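Local coordinates for protein beta-xylosidase (Uncultured organism, PDB 4MLG) that probably hydrolyses xylo-oligosaccharides to release xylose, as a calcium-containing beta-propeller glycoside hydrolase of family 43, at residues 161-165 / 166-170. Residues are numbered along the deposited sequence; the frame is centred on the assembly and turned at random.
Sequences RYRNN and KALEC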
# COMPACT_ATOMS: atom_id res chain seq x y z
N ARG A 161 6.66 -6.84 -8.10
CA ARG A 161 5.32 -6.27 -8.23
C ARG A 161 5.38 -4.81 -8.68
O ARG A 161 4.37 -4.23 -9.06
CB ARG A 161 4.55 -6.37 -6.92
CG ARG A 161 4.25 -7.79 -6.46
CD ARG A 161 3.48 -7.77 -5.15
NE ARG A 161 3.07 -9.11 -4.72
CZ ARG A 161 2.38 -9.35 -3.61
NH1 ARG A 161 2.01 -8.35 -2.82
NH2 ARG A 161 2.05 -10.59 -3.29
N TYR A 162 6.58 -4.23 -8.63
CA TYR A 162 6.73 -2.80 -8.90
C TYR A 162 7.65 -2.51 -10.08
O TYR A 162 8.67 -3.17 -10.27
CB TYR A 162 7.26 -2.08 -7.65
CG TYR A 162 6.43 -2.30 -6.41
CD1 TYR A 162 5.43 -1.41 -6.05
CD2 TYR A 162 6.65 -3.40 -5.59
CE1 TYR A 162 4.66 -1.61 -4.92
CE2 TYR A 162 5.90 -3.60 -4.45
CZ TYR A 162 4.90 -2.71 -4.12
OH TYR A 162 4.15 -2.91 -2.98
N ARG A 163 7.27 -1.52 -10.88
CA ARG A 163 8.14 -0.95 -11.90
C ARG A 163 8.18 0.56 -11.70
O ARG A 163 7.15 1.22 -11.75
CB ARG A 163 7.65 -1.29 -13.31
CG ARG A 163 7.94 -2.72 -13.75
CD ARG A 163 9.41 -3.07 -13.56
NE ARG A 163 9.74 -4.38 -14.14
CZ ARG A 163 9.54 -5.54 -13.53
NH1 ARG A 163 9.00 -5.57 -12.32
NH2 ARG A 163 9.88 -6.67 -14.13
N ASN A 164 9.38 1.08 -11.48
CA ASN A 164 9.58 2.50 -11.19
C ASN A 164 8.74 2.97 -10.01
O ASN A 164 8.01 3.96 -10.11
CB ASN A 164 9.31 3.35 -12.43
CG ASN A 164 10.20 2.97 -13.60
OD1 ASN A 164 9.71 2.71 -14.70
ND2 ASN A 164 11.50 2.92 -13.37
N ASN A 165 8.83 2.23 -8.91
CA ASN A 165 8.11 2.53 -7.67
C ASN A 165 6.59 2.40 -7.76
O ASN A 165 5.89 2.60 -6.77
CB ASN A 165 8.50 3.91 -7.12
CG ASN A 165 10.00 4.09 -7.00
OD1 ASN A 165 10.73 3.17 -6.62
ND2 ASN A 165 10.48 5.28 -7.33
N LYS A 166 6.09 2.05 -8.94
CA LYS A 166 4.65 1.92 -9.15
C LYS A 166 4.23 0.46 -9.26
O LYS A 166 4.77 -0.29 -10.08
CB LYS A 166 4.22 2.68 -10.41
CG LYS A 166 4.67 4.13 -10.45
CD LYS A 166 4.22 4.89 -9.21
CE LYS A 166 4.76 6.31 -9.22
NZ LYS A 166 4.38 7.04 -7.98
N ALA A 167 3.27 0.05 -8.44
CA ALA A 167 2.80 -1.33 -8.42
C ALA A 167 2.19 -1.74 -9.76
O ALA A 167 1.49 -0.96 -10.40
CB ALA A 167 1.80 -1.54 -7.30
N LEU A 168 2.45 -2.97 -10.17
CA LEU A 168 1.89 -3.51 -11.40
C LEU A 168 0.55 -4.19 -11.13
O LEU A 168 0.30 -4.65 -10.01
CB LEU A 168 2.85 -4.50 -12.05
CG LEU A 168 4.17 -3.95 -12.60
CD1 LEU A 168 5.10 -5.08 -13.01
CD2 LEU A 168 3.90 -3.03 -13.78
N GLU A 169 -0.30 -4.25 -12.14
CA GLU A 169 -1.55 -4.99 -12.06
C GLU A 169 -1.22 -6.46 -11.79
O GLU A 169 -1.89 -7.12 -11.00
CB GLU A 169 -2.34 -4.85 -13.35
CG GLU A 169 -3.61 -5.70 -13.42
CD GLU A 169 -4.80 -5.06 -12.71
OE1 GLU A 169 -4.61 -4.03 -12.03
OE2 GLU A 169 -5.92 -5.58 -12.85
N CYS A 170 -0.18 -6.95 -12.46
CA CYS A 170 0.30 -8.31 -12.26
C CYS A 170 1.82 -8.32 -12.14
O CYS A 170 2.51 -7.65 -12.91
CB CYS A 170 -0.15 -9.20 -13.43
SG CYS A 170 0.35 -10.93 -13.28
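The ring of Tyr162 meets the partner strand obliquely: its CE1 lies 3.7 Å from Ala167 CB, while CD1 approaches the backbone N and CA of the same alanine. A methyl group suits this non-hydrogen-bonded pair, being small enough to let the ring come obliquely down to the alanine backbone; Tyr133 meets the ring at about 35°, and Ile107 of each of the two subunits also packs on it. The other flat group, the guanidinium of Arg163, has Leu168 CD1 set obliquely 4.0 Å from its NH1. With chi1 at -76°, Arg163 CG stands anti to the carbonyl carbon and touches Leu168 CD1 at 3.8 Å; a bend at chi2 (-52°) then starts the fold of the outer chain, and NH1 donates a hydrogen bond to Tyr162 O (3.2 Å), nearly in the guanidinium plane, though the donor sits above the carbonyl plane. NH2 donates to Leu172 O. A leucine in place of Arg163 would probably leave the carbonyls of Tyr162 and Leu172 without this donor. The two short strands form a beta hairpin with a two-residue loop, a type I' turn from Arg163 to Lys166, whose positive phi values asparagine tolerates well at Asn164 and Asn165. Arg163 and Lys166 form the hydrogen-bonded pair, with Arg163 N to Lys166 O at 2.9 Å and Lys166 N to Arg163 O at 3.1 Å; beyond it, Leu168 N binds Arg161 O almost straight on. Asn165 ties the turn to the body of the chain: OD1 is hydrogen-bonded to Tyr133 OH and ND2 donates to Pro199 O. The aliphatic part of Lys166 lies over the turn before NZ hydrogen-bonds Gln104 O of the second subunit; Arg161 NE makes a salt bridge with Glu169 of that subunit, and Cys170 forms a disulfide with its own counterpart there.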